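Local coordinates for aminoglycoside 6'-n-acetyltransferase (PDB 2VBQ), which catalyses transfer of the acetyl group of acetyl-CoA to the 6'-amino group of aminoglycosides, conferring resistance to antibiotics such as amikacin and tobramycin, at residues 32-37 against 77-82; 66-69 against 74-77; 119-124 against 130-135. All coordinates share one frame; numbering follows the deposited sequence.

Interaction 1. Residues 32-37 against 77-82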
loop_
_atom_site.group_PDB
_atom_site.type_symbol
_atom_site.label_atom_id
_atom_site.label_comp_id
_atom_site.label_asym_id
_atom_site.label_seq_id
_atom_site.Cartn_x
_atom_site.Cartn_y
_atom_site.Cartn_z
ATOM N N GLU A 32 14.788 12.094 -19.772
ATOM C CA GLU A 32 15.053 13.505 -19.345
ATOM C C GLU A 32 13.781 14.350 -19.158
ATOM O O GLU A 32 13.710 15.141 -18.234
ATOM C CB GLU A 32 16.017 14.211 -20.301
ATOM C CG GLU A 32 17.445 13.651 -20.247
ATOM C CD GLU A 32 17.610 12.359 -21.029
ATOM O OE1 GLU A 32 16.674 11.936 -21.759
ATOM O OE2 GLU A 32 18.706 11.758 -20.913
ATOM N N HIS A 33 12.789 14.171 -20.032
ATOM C CA HIS A 33 11.484 14.807 -19.853
ATOM C C HIS A 33 10.899 14.439 -18.484
ATOM O O HIS A 33 10.434 15.310 -17.736
ATOM C CB HIS A 33 10.491 14.366 -20.919
ATOM C CG HIS A 33 10.782 14.865 -22.298
ATOM N ND1 HIS A 33 11.284 16.123 -22.554
ATOM C CD2 HIS A 33 10.583 14.288 -23.506
ATOM C CE1 HIS A 33 11.413 16.284 -23.861
ATOM N NE2 HIS A 33 10.984 15.191 -24.460
ATOM N N TRP A 34 10.925 13.142 -18.173
ATOM C CA TRP A 34 10.384 12.611 -16.922
ATOM C C TRP A 34 11.130 13.097 -15.668
ATOM O O TRP A 34 10.507 13.630 -14.749
ATOM C CB TRP A 34 10.350 11.084 -17.004
ATOM C CG TRP A 34 9.917 10.378 -15.782
ATOM C CD1 TRP A 34 8.635 10.224 -15.318
ATOM C CD2 TRP A 34 10.767 9.677 -14.870
ATOM N NE1 TRP A 34 8.642 9.469 -14.153
ATOM C CE2 TRP A 34 9.939 9.133 -13.855
ATOM C CE3 TRP A 34 12.152 9.450 -14.815
ATOM C CZ2 TRP A 34 10.449 8.348 -12.807
ATOM C CZ3 TRP A 34 12.673 8.684 -13.755
ATOM C CH2 TRP A 34 11.817 8.135 -12.770
ATOM N N ARG A 35 12.452 12.941 -15.639
ATOM C CA ARG A 35 13.268 13.456 -14.540
ATOM C C ARG A 35 13.066 14.989 -14.336
ATOM O O ARG A 35 12.978 15.458 -13.207
ATOM C CB ARG A 35 14.759 13.162 -14.788
ATOM C CG ARG A 35 15.213 11.690 -14.790
ATOM C CD ARG A 35 16.789 11.661 -14.749
ATOM N NE ARG A 35 17.355 10.636 -15.635
ATOM C CZ ARG A 35 17.994 10.892 -16.779
ATOM N NH1 ARG A 35 18.178 12.147 -17.190
ATOM N NH2 ARG A 35 18.462 9.891 -17.519
ATOM N N GLY A 36 12.951 15.750 -15.423
ATOM C CA GLY A 36 12.745 17.211 -15.309
ATOM C C GLY A 36 11.458 17.584 -14.579
ATOM O O GLY A 36 11.427 18.536 -13.778
ATOM N N LEU A 37 10.393 16.829 -14.845
ATOM C CA LEU A 37 9.104 17.026 -14.194
ATOM C C LEU A 37 9.041 16.448 -12.781
ATOM O O LEU A 37 8.499 17.065 -11.861
ATOM C CB LEU A 37 8.002 16.398 -15.061
ATOM C CG LEU A 37 7.599 17.211 -16.273
ATOM C CD1 LEU A 37 6.873 16.320 -17.295
ATOM C CD2 LEU A 37 6.754 18.467 -15.852
ATOM N N PHE A 77 3.304 14.340 -15.930
ATOM C CA PHE A 77 3.589 12.908 -15.885
ATOM C C PHE A 77 2.800 12.206 -14.803
ATOM O O PHE A 77 2.263 12.819 -13.861
ATOM C CB PHE A 77 5.104 12.612 -15.696
ATOM C CG PHE A 77 5.556 12.732 -14.285
ATOM C CD1 PHE A 77 5.743 14.007 -13.712
ATOM C CD2 PHE A 77 5.774 11.584 -13.497
ATOM C CE1 PHE A 77 6.126 14.131 -12.372
ATOM C CE2 PHE A 77 6.170 11.702 -12.156
ATOM C CZ PHE A 77 6.356 12.972 -11.599
ATOM N N ALA A 78 2.769 10.883 -14.934
ATOM C CA ALA A 78 2.274 10.028 -13.890
ATOM C C ALA A 78 3.173 8.802 -13.739
ATOM O O ALA A 78 3.619 8.213 -14.733
ATOM C CB ALA A 78 0.802 9.607 -14.183
ATOM N N ASP A 79 3.421 8.421 -12.485
ATOM C CA ASP A 79 4.086 7.155 -12.191
ATOM C C ASP A 79 3.015 6.161 -11.768
ATOM O O ASP A 79 2.144 6.515 -10.980
ATOM C CB ASP A 79 5.098 7.321 -11.040
ATOM C CG ASP A 79 6.323 8.147 -11.435
ATOM O OD1 ASP A 79 6.602 8.303 -12.628
ATOM O OD2 ASP A 79 7.032 8.627 -10.530
ATOM N N ALA A 80 3.104 4.916 -12.253
ATOM C CA ALA A 80 2.133 3.872 -11.890
ATOM C C ALA A 80 2.850 2.561 -11.547
ATOM O O ALA A 80 3.989 2.341 -11.956
ATOM C CB ALA A 80 1.125 3.670 -13.002
ATOM N N SER A 81 2.198 1.727 -10.752
ATOM C CA SER A 81 2.695 0.397 -10.472
ATOM C C SER A 81 1.559 -0.610 -10.559
ATOM O O SER A 81 0.380 -0.242 -10.507
ATOM C CB SER A 81 3.268 0.346 -9.049
ATOM O OG SER A 81 2.222 0.571 -8.099
ATOM N N ILE A 82 1.937 -1.885 -10.659
ATOM C CA ILE A 82 1.022 -2.995 -10.419
ATOM C C ILE A 82 1.424 -3.582 -9.067
ATOM O O ILE A 82 2.526 -4.153 -8.907
ATOM C CB ILE A 82 1.157 -4.096 -11.476
ATOM C CG1 ILE A 82 1.022 -3.516 -12.900
ATOM C CG2 ILE A 82 0.134 -5.255 -11.155
ATOM C CD1 ILE A 82 -0.306 -2.865 -13.212
#

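Interaction 2. Residues 66-69 against 74-77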
loop_
_atom_site.group_PDB
_atom_site.type_symbol
_atom_site.label_atom_id
_atom_site.label_comp_id
_atom_site.label_asym_id
_atom_site.label_seq_id
_atom_site.Cartn_x
_atom_site.Cartn_y
_atom_site.Cartn_z
ATOM N N PHE A 66 4.244 7.607 -17.478
ATOM C CA PHE A 66 3.553 8.153 -18.639
ATOM C C PHE A 66 3.817 9.669 -18.672
ATOM O O PHE A 66 3.702 10.330 -17.628
ATOM C CB PHE A 66 2.048 7.839 -18.556
ATOM C CG PHE A 66 1.761 6.335 -18.520
ATOM C CD1 PHE A 66 1.759 5.640 -17.310
ATOM C CD2 PHE A 66 1.598 5.626 -19.712
ATOM C CE1 PHE A 66 1.553 4.225 -17.275
ATOM C CE2 PHE A 66 1.403 4.219 -19.696
ATOM C CZ PHE A 66 1.391 3.527 -18.475
ATOM N N ILE A 67 4.143 10.180 -19.864
ATOM C CA ILE A 67 4.517 11.582 -20.074
ATOM C C ILE A 67 3.536 12.262 -21.026
ATOM O O ILE A 67 3.358 11.810 -22.154
ATOM C CB ILE A 67 5.940 11.692 -20.733
ATOM C CG1 ILE A 67 6.947 10.693 -20.108
ATOM C CG2 ILE A 67 6.423 13.148 -20.776
ATOM C CD1 ILE A 67 7.292 10.916 -18.664
ATOM N N ALA A 68 2.930 13.355 -20.586
ATOM C CA ALA A 68 2.051 14.142 -21.445
ATOM C C ALA A 68 2.897 15.076 -22.297
ATOM O O ALA A 68 3.689 15.875 -21.759
ATOM C CB ALA A 68 1.065 14.909 -20.614
ATOM N N MET A 69 2.757 14.953 -23.619
ATOM C CA MET A 69 3.551 15.727 -24.581
ATOM C C MET A 69 2.622 16.597 -25.419
ATOM O O MET A 69 1.579 16.114 -25.851
ATOM C CB MET A 69 4.308 14.788 -25.531
ATOM C CG MET A 69 5.313 13.818 -24.897
ATOM S SD MET A 69 6.733 14.612 -24.127
ATOM C CE MET A 69 7.420 15.536 -25.526
ATOM N N ALA A 74 7.228 18.323 -22.633
ATOM C CA ALA A 74 6.565 17.492 -21.643
ATOM C C ALA A 74 5.912 18.383 -20.593
ATOM O O ALA A 74 6.578 19.200 -19.925
ATOM C CB ALA A 74 7.574 16.540 -21.012
ATOM N N ILE A 75 4.591 18.252 -20.470
ATOM C CA ILE A 75 3.839 19.153 -19.633
ATOM C C ILE A 75 3.299 18.486 -18.364
ATOM O O ILE A 75 2.731 19.155 -17.510
ATOM C CB ILE A 75 2.710 19.843 -20.425
ATOM C CG1 ILE A 75 1.665 18.815 -20.947
ATOM C CG2 ILE A 75 3.296 20.659 -21.601
ATOM C CD1 ILE A 75 0.518 19.480 -21.745
ATOM N N GLY A 76 3.446 17.167 -18.258
ATOM C CA GLY A 76 3.061 16.486 -17.018
ATOM C C GLY A 76 3.421 15.023 -17.070
ATOM O O GLY A 76 3.826 14.526 -18.137
ATOM N N PHE A 77 3.304 14.340 -15.930
ATOM C CA PHE A 77 3.589 12.908 -15.885
ATOM C C PHE A 77 2.800 12.206 -14.803
ATOM O O PHE A 77 2.263 12.819 -13.861
ATOM C CB PHE A 77 5.104 12.612 -15.696
ATOM C CG PHE A 77 5.556 12.732 -14.285
ATOM C CD1 PHE A 77 5.743 14.007 -13.712
ATOM C CD2 PHE A 77 5.774 11.584 -13.497
ATOM C CE1 PHE A 77 6.126 14.131 -12.372
ATOM C CE2 PHE A 77 6.170 11.702 -12.156
ATOM C CZ PHE A 77 6.356 12.972 -11.599
#

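Interaction 3. Residues 119-124 against 130-135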
loop_
_atom_site.group_PDB
_atom_site.type_symbol
_atom_site.label_atom_id
_atom_site.label_comp_id
_atom_site.label_asym_id
_atom_site.label_seq_id
_atom_site.Cartn_x
_atom_site.Cartn_y
_atom_site.Cartn_z
ATOM N N ALA A 119 -4.453 6.637 -19.304
ATOM C CA ALA A 119 -3.324 5.816 -19.742
ATOM C C ALA A 119 -2.896 4.803 -18.664
ATOM O O ALA A 119 -2.621 3.637 -18.993
ATOM C CB ALA A 119 -2.125 6.701 -20.152
ATOM N N VAL A 120 -2.795 5.250 -17.406
ATOM C CA VAL A 120 -2.507 4.337 -16.268
ATOM C C VAL A 120 -3.560 3.215 -16.196
ATOM O O VAL A 120 -3.210 2.038 -16.054
ATOM C CB VAL A 120 -2.479 5.091 -14.889
ATOM C CG1 VAL A 120 -2.506 4.088 -13.693
ATOM C CG2 VAL A 120 -1.284 6.046 -14.795
ATOM N N GLN A 121 -4.837 3.602 -16.239
ATOM C CA GLN A 121 -5.964 2.644 -16.269
ATOM C C GLN A 121 -5.874 1.618 -17.395
ATOM O O GLN A 121 -6.053 0.405 -17.159
ATOM C CB GLN A 121 -7.321 3.370 -16.325
ATOM C CG GLN A 121 -8.517 2.414 -16.112
ATOM C CD GLN A 121 -9.855 3.122 -16.128
ATOM O OE1 GLN A 121 -9.999 4.227 -15.608
ATOM N NE2 GLN A 121 -10.846 2.484 -16.735
ATOM N N ARG A 122 -5.602 2.103 -18.607
ATOM C CA ARG A 122 -5.413 1.278 -19.813
ATOM C C ARG A 122 -4.278 0.256 -19.584
ATOM O O ARG A 122 -4.445 -0.949 -19.788
ATOM C CB ARG A 122 -5.108 2.202 -21.011
ATOM C CG ARG A 122 -5.008 1.556 -22.414
ATOM C CD ARG A 122 -4.612 2.613 -23.486
ATOM N NE ARG A 122 -5.436 3.823 -23.316
ATOM C CZ ARG A 122 -5.010 5.091 -23.225
ATOM N NH1 ARG A 122 -3.716 5.408 -23.341
ATOM N NH2 ARG A 122 -5.904 6.056 -23.028
ATOM N N TRP A 123 -3.128 0.749 -19.119
ATOM C CA TRP A 123 -2.005 -0.105 -18.766
ATOM C C TRP A 123 -2.396 -1.188 -17.717
ATOM O O TRP A 123 -2.123 -2.399 -17.900
ATOM C CB TRP A 123 -0.820 0.765 -18.281
ATOM C CG TRP A 123 0.397 -0.013 -17.889
ATOM C CD1 TRP A 123 1.212 -0.743 -18.722
ATOM C CD2 TRP A 123 0.953 -0.126 -16.578
ATOM N NE1 TRP A 123 2.228 -1.305 -17.999
ATOM C CE2 TRP A 123 2.091 -0.949 -16.679
ATOM C CE3 TRP A 123 0.592 0.377 -15.320
ATOM C CZ2 TRP A 123 2.873 -1.291 -15.566
ATOM C CZ3 TRP A 123 1.373 0.055 -14.217
ATOM C CH2 TRP A 123 2.519 -0.772 -14.350
ATOM N N GLY A 124 -3.035 -0.768 -16.638
ATOM C CA GLY A 124 -3.402 -1.718 -15.588
ATOM C C GLY A 124 -4.467 -2.718 -16.041
ATOM O O GLY A 124 -4.429 -3.913 -15.673
ATOM N N ARG A 130 -8.226 -5.454 -11.802
ATOM C CA ARG A 130 -9.672 -5.161 -11.705
ATOM C C ARG A 130 -9.950 -3.808 -11.068
ATOM O O ARG A 130 -11.016 -3.236 -11.267
ATOM C CB ARG A 130 -10.419 -6.276 -10.955
ATOM C CG ARG A 130 -10.208 -7.663 -11.562
ATOM C CD ARG A 130 -11.293 -8.705 -11.159
ATOM N NE ARG A 130 -11.055 -9.358 -9.864
ATOM C CZ ARG A 130 -10.059 -10.209 -9.604
ATOM N NH1 ARG A 130 -9.153 -10.511 -10.537
ATOM N NH2 ARG A 130 -9.955 -10.755 -8.394
ATOM N N GLU A 131 -8.977 -3.291 -10.318
ATOM C CA GLU A 131 -9.155 -2.061 -9.564
ATOM C C GLU A 131 -7.943 -1.161 -9.783
ATOM O O GLU A 131 -6.809 -1.648 -9.928
ATOM C CB GLU A 131 -9.293 -2.353 -8.065
ATOM C CG GLU A 131 -10.593 -3.040 -7.638
ATOM C CD GLU A 131 -10.511 -3.639 -6.231
ATOM O OE1 GLU A 131 -9.574 -4.417 -5.949
ATOM O OE2 GLU A 131 -11.371 -3.332 -5.394
ATOM N N MET A 132 -8.207 0.139 -9.805
ATOM C CA MET A 132 -7.180 1.163 -9.761
ATOM C C MET A 132 -7.314 1.904 -8.446
ATOM O O MET A 132 -8.432 2.205 -7.999
ATOM C CB MET A 132 -7.312 2.122 -10.957
ATOM C CG MET A 132 -6.376 3.361 -10.922
ATOM S SD MET A 132 -6.219 4.168 -12.531
ATOM C CE MET A 132 -7.936 4.637 -12.786
ATOM N N ALA A 133 -6.182 2.180 -7.813
ATOM C CA ALA A 133 -6.175 2.922 -6.561
ATOM C C ALA A 133 -5.117 4.021 -6.531
ATOM O O ALA A 133 -4.212 4.084 -7.401
ATOM C CB ALA A 133 -6.013 1.976 -5.369
ATOM N N SER A 134 -5.245 4.873 -5.510
ATOM C CA SER A 134 -4.402 6.045 -5.302
ATOM C C SER A 134 -4.590 6.501 -3.855
ATOM O O SER A 134 -5.502 6.039 -3.177
ATOM C CB SER A 134 -4.802 7.149 -6.276
ATOM O OG SER A 134 -3.917 8.258 -6.192
ATOM N N ASP A 135 -3.701 7.346 -3.360
ATOM C CA ASP A 135 -3.923 7.960 -2.069
ATOM C C ASP A 135 -3.452 9.400 -2.161
ATOM O O ASP A 135 -2.694 9.770 -3.059
ATOM C CB ASP A 135 -3.226 7.195 -0.918
ATOM C CG ASP A 135 -1.730 7.471 -0.837
ATOM O OD1 ASP A 135 -1.325 8.645 -0.657
ATOM O OD2 ASP A 135 -0.942 6.506 -0.916
#

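Interaction 1. Residues 32-37 against 77-82
Trp-34, Leu-37, Phe-77 and Asp-79 join helix 31-41 to the central sheet of the GNAT fold, illustrating how an in-plane bond and ring packing together fix an indole's orientation. The helix segment runs almost perpendicular to strand 77-82, at 95°. The indole is carried toward the strand edge-first, with NE1 leading, because a chi1 of 176° swings the ring away from the backbone N of Trp-34. Its NE1 donates to Asp-79 OD1 at 2.8 Å. This bond is nearly straight, lies close to the indole plane and meets the syn lone pair of the carboxylate. Asp-79 is gripped further within the chain: OD1 also bonds Ser-65 OG, while OD2 makes a salt bridge with Arg-38. A buried carboxylate is thus satisfied at both oxygens, in a place where its side chain also touches the substrate-binding Trp-42.

Phe-77 meets the five-membered ring of the same indole through CD2, which lies 3.6 Å from NE1 and 3.7 Å from CD1 of Trp-34. The two rings cross obliquely, planes 86° and centroids 5.1 Å apart. On the other ortho carbon of Phe-77, CD1, Leu-37 CB packs at 3.6 Å.

Interaction 2. Residues 66-69 against 74-77
Ile-75 donates a backbone bond to Ala-68 near the turn end of an antiparallel beta hairpin, strands 63-70 and 73-83, whose register is broken by a beta bulge. Ile-75 N reaches Ala-68 O at 2.9 Å, and Ala-68 N donates to Gly-76 O at 2.9 Å. Ile-75 and Gly-76 together thus face Ala-68, and Ile-75, with psi near -7°, takes up the extra residue. Met-69 with Ala-74 and Ile-67 with Phe-77 form non-hydrogen-bonded pairs to each side.

Ala-74 CB sits between Ile-67 and Met-69 on the face that these three residues share. Ile-67 CG2 lies 3.6 Å from Ala-74 CB. The chi2 bend of Met-69 brings SD to 3.8 Å from that same methyl, and the chi3 bend sets the direction of CE. Helix 31-41 backs this layer, with Trp-34 against Ile-67 and His-33 against Ala-74. On the other face, Val-112 of helix 112-126, an acetyl-CoA-binding residue, touches both Ala-68 and Ile-75. There CG1 of Ile-75, placed between backbone N and carbonyl carbon (chi1 63°), stands 4.0 Å from Ala-68 CB.

Interaction 3. Residues 119-124 against 130-135
Met-132 meets Val-120 and Gln-121 where the helix of a beta-alpha-beta crossover, strand 95-103, helix 112-126 and strand 131-136, lies on the strand that follows it. It is a worked example of a single long, unbranched side chain bridging two layers of a GNAT domain.

The strand opens at Glu-131, whose carboxylate forms a salt bridge with Arg-162 of the second subunit.

Met-132, next along the strand, is the residue that turns to the helix. Its CB points toward the helix, and the chain stays extended through its first two torsions (chi1 173°), which carries the sulfur across the gap between the layers. There SD lies between two side chains of consecutive helix residues, 3.9 Å from Val-120 CG1 and 4.0 Å from Gln-121 CB. The bend at chi3 (62°) then turns the terminal methyl onto Gln-121. Met-132 crosses both helix side chains at about a right angle. CE is 3.8 Å from Gln-121 CB and 4.0 Å from Gln-121 CG, and it comes closest to Gln-121 OE1, at 3.5 Å.

Farther on, Asp-135 hydrogen-bonds the bisubstrate analogue through OD1 and Asn-88 of the second subunit through OD2, and residues 132-135 pair with an antiparallel strand of that subunit, which carries the sheet across the dimer.

Helix and strand are therefore held across these two segments by apolar packing, without a directed polar bond, and with OE1 set against a methyl that the sulfur probably makes slightly polar. Gln-121 OE1 also accepts a weak hydrogen bond from Lys-163 of the second subunit, so one oxygen serves both the methionine and the dimer interface.

From the N terminus, helix segment 32-37 is the first to be used, and its loop closes only when the chain reaches strand residues 77-82. Within that span the short hairpin of interaction 2 opens at 66 and closes at 77, so the smaller loop sits within the larger, and the two share Phe-77 and strand 73-83. Interaction 3 follows in series, closing its own short loop between 119-124 and 130-135. Helix 112-126 ties interaction 3 back to the other two: Phe-66 packs on Ala-119, Val-120 and Trp-123, and Ala-80 on Val-120. Together they join helix 31-41, the central sheet and the helix of the crossover.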